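Local structure of N-acetyl-beta-D glucosaminidase (4ZM6) at the interface of chains A and B. The protein hydrolyses terminal N-acetylglucosamine residues as a family 3 glycoside hydrolase and, through a GCN5-related region, transfers acetyl groups to glucosamine. Residues are numbered along the deposited sequence; one frame, centred on the assembly and turned at random. Chains: chain A/B, N-acetyl-beta-D glucosaminidase.

Contacts 1 and 2 lie about 18 Å apart, measured between the centres of their C-alpha atoms, in one two-fold symmetric interface between identical chains. In both, chain A gives residues of its glycoside hydrolase family 3 region and chain B a short stretch around strand 540-543 of the N-acetyltransferase region. Contact 2 uses the entry to that strand, contact 1 its exit into helix 546-561. The strand thus runs from one patch towards the other, tying hydrolase region to transferase region across chains. Exchanging the chains gives a twin of each contact; this dimer may or may not be the form present in solution.

Contact 1: the interface of chains A and B. Residues chain A 260, 262; chain B 545, 548.
B:Asp548 reaches across to A:Lys262, carboxylate to ammonium, in a salt bridge in the interface between the two chains. Its CB starts beside the helix backbone, with CG anti to the carbonyl carbon (chi1 -58°), which sends the carboxylate out towards chain A. At CG the group divides its work between two cations. OD1 takes the hydrogen bond from A:Lys262 NZ at 2.9 Å through its syn lone pair, on the side of the other oxygen; A:Lys262 CE also lies beside it, 3.6 Å from OD1. OD2 turns to its own chain and accepts from B:Arg545 NE at 2.9 Å, using the anti lone pair. That bond is nearly straight, 173° at the hydrogen, and OD2 lies almost in the guanidinium plane, so the arginine probably helps to hold the carboxylate in the orientation that offers OD1 to the lysine. The lysine comes from the opposite direction, its chain bent at chi2 and at chi4 (-50°), and NZ also makes a weak hydrogen bond to the backbone O of A:Gly260, 3.4 Å away. B:Arg545 NH2 lies 3.6 Å from A:Gly260 N, near but not bonded to it. The two cations are 6.1 Å apart between A:Lys262 NZ and B:Arg545 NE, and the carboxylate between them probably offsets their like charges. In the fold, A:Gly260 and A:Lys262 belong to the loop between helix 251-258 and strand 264-267 of the hydrolase region, whereas B:Arg545 immediately precedes helix 546-561 of the acetyltransferase region and B:Asp548 sits in that helix's first turn.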
loop_
_atom_site.group_PDB
_atom_site.type_symbol
_atom_site.label_atom_id
_atom_site.label_comp_id
_atom_site.label_asym_id
_atom_site.label_seq_id
_atom_site.Cartn_x
_atom_site.Cartn_y
_atom_site.Cartn_z
ATOM N N GLY A 260 7.241 -17.660 -1.719
ATOM C CA GLY A 260 8.244 -18.076 -0.741
ATOM C C GLY A 260 7.648 -18.617 0.542
ATOM O O GLY A 260 8.234 -18.454 1.608
ATOM N N LYS A 262 6.830 -20.992 3.451
ATOM C CA LYS A 262 7.573 -22.075 4.101
ATOM C C LYS A 262 6.688 -23.077 4.844
ATOM O O LYS A 262 7.181 -24.112 5.289
ATOM C CB LYS A 262 8.575 -21.493 5.098
ATOM C CG LYS A 262 9.529 -20.457 4.521
ATOM C CD LYS A 262 10.341 -21.003 3.354
ATOM C CE LYS A 262 11.584 -20.162 3.102
ATOM N NZ LYS A 262 11.281 -18.705 3.021
ATOM N N ARG B 545 13.624 -10.596 -1.479
ATOM C CA ARG B 545 13.694 -11.294 -0.193
ATOM C C ARG B 545 15.044 -11.991 -0.075
ATOM O O ARG B 545 15.277 -13.007 -0.732
ATOM C CB ARG B 545 12.581 -12.334 -0.090
ATOM C CG ARG B 545 11.183 -11.777 -0.260
ATOM C CD ARG B 545 10.144 -12.822 0.117
ATOM N NE ARG B 545 10.229 -14.010 -0.731
ATOM C CZ ARG B 545 9.621 -14.157 -1.909
ATOM N NH1 ARG B 545 8.858 -13.192 -2.411
ATOM N NH2 ARG B 545 9.775 -15.287 -2.595
ATOM N N ASP B 548 15.507 -15.849 0.466
ATOM C CA ASP B 548 15.144 -16.758 -0.628
ATOM C C ASP B 548 15.939 -16.538 -1.919
ATOM O O ASP B 548 16.267 -17.498 -2.613
ATOM C CB ASP B 548 13.652 -16.613 -0.948
ATOM C CG ASP B 548 12.764 -16.891 0.249
ATOM O OD1 ASP B 548 13.179 -17.670 1.130
ATOM O OD2 ASP B 548 11.646 -16.335 0.308
#

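Contact 2: the interface of chains A and B. Residues chain A 202-203; chain B 538-540.
A:Glu203 and B:Thr538 approach from opposite directions, hydroxyl to carboxylate, where a glycoside hydrolase family 3 region of one chain faces the segment around strand 540-543 of the GCN5-related N-acetyltransferase (GNAT) region of the other. The threonine OG1 donates to A:Glu203 OE1 at 3.0 Å. It comes to the syn side of that oxygen but 21° out of the carboxylate plane, and a second, weak hydrogen bond runs from OG1 to OE2 at 3.4 Å. The hydroxyl therefore straddles the two oxygens unequally, favouring OE1. On B:Thr538, OG1 sits between the backbone N and the carbonyl carbon (chi1 49°), the rotation that turns the hydroxyl towards chain A. Its CB also lies against the acid, 4.0 Å from A:Glu203 CD, adding an apolar contact beside the hydrogen bond. The glutamate arrives on a chain that is not extended: it folds at chi2 (80°), carrying the carboxylate back over the start of helix 202-207. This sets the acid near the N-terminal end of the helix, where the helix dipole could favour a negative charge. Beside this polar pair, A:Leu202 and B:Ile540 cross at about a right angle. Their touch is methyl to methyl, A:Leu202 CD1 against B:Ile540 CG2 at 3.9 Å. The CG2 branch of B:Ile540 is the one presented to the leucine. Between the two chain B residues, B:Phe539 turns its ring away from chain A; its backbone O, 4.4 Å from A:Glu203 OE1, is the part nearest the acid. B:Ile540 opens strand 540-543, while B:Thr538 and B:Phe539 form the loop leading into it.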
loop_
_atom_site.group_PDB
_atom_site.type_symbol
_atom_site.label_atom_id
_atom_site.label_comp_id
_atom_site.label_asym_id
_atom_site.label_seq_id
_atom_site.Cartn_x
_atom_site.Cartn_y
_atom_site.Cartn_z
ATOM N N LEU A 202 -1.518 -13.886 -14.090
ATOM C CA LEU A 202 -0.946 -13.586 -12.780
ATOM C C LEU A 202 -1.171 -12.116 -12.410
ATOM O O LEU A 202 -1.423 -11.803 -11.246
ATOM C CB LEU A 202 0.554 -13.909 -12.740
ATOM C CG LEU A 202 1.148 -14.564 -11.482
ATOM C CD1 LEU A 202 2.598 -14.130 -11.316
ATOM C CD2 LEU A 202 0.373 -14.270 -10.206
ATOM N N GLU A 203 -1.101 -11.224 -13.401
ATOM C CA GLU A 203 -1.304 -9.791 -13.167
ATOM C C GLU A 203 -2.731 -9.490 -12.713
ATOM O O GLU A 203 -2.941 -8.676 -11.810
ATOM C CB GLU A 203 -0.968 -8.963 -14.413
ATOM C CG GLU A 203 0.522 -8.834 -14.697
ATOM C CD GLU A 203 1.123 -10.049 -15.395
ATOM O OE1 GLU A 203 2.361 -10.068 -15.568
ATOM O OE2 GLU A 203 0.373 -10.979 -15.776
ATOM N N THR B 538 4.777 -12.584 -19.810
ATOM C CA THR B 538 4.992 -11.443 -18.925
ATOM C C THR B 538 5.894 -11.764 -17.750
ATOM O O THR B 538 6.007 -12.913 -17.319
ATOM C CB THR B 538 3.671 -10.899 -18.357
ATOM O OG1 THR B 538 2.891 -11.983 -17.833
ATOM C CG2 THR B 538 2.882 -10.152 -19.432
ATOM N N PHE B 539 6.519 -10.707 -17.241
ATOM C CA PHE B 539 7.397 -10.772 -16.091
ATOM C C PHE B 539 6.850 -9.838 -15.027
ATOM O O PHE B 539 6.500 -8.695 -15.323
ATOM C CB PHE B 539 8.807 -10.342 -16.489
ATOM C CG PHE B 539 9.398 -11.174 -17.588
ATOM C CD1 PHE B 539 10.061 -12.359 -17.296
ATOM C CD2 PHE B 539 9.271 -10.788 -18.914
ATOM C CE1 PHE B 539 10.600 -13.137 -18.307
ATOM C CE2 PHE B 539 9.804 -11.561 -19.926
ATOM C CZ PHE B 539 10.473 -12.739 -19.623
ATOM N N ILE B 540 6.770 -10.327 -13.794
ATOM C CA ILE B 540 6.243 -9.534 -12.686
ATOM C C ILE B 540 7.369 -9.207 -11.696
ATOM O O ILE B 540 8.301 -9.998 -11.524
ATOM C CB ILE B 540 5.046 -10.246 -12.007
ATOM C CG1 ILE B 540 4.273 -9.281 -11.104
ATOM C CG2 ILE B 540 5.496 -11.468 -11.210
ATOM C CD1 ILE B 540 3.658 -8.102 -11.833
#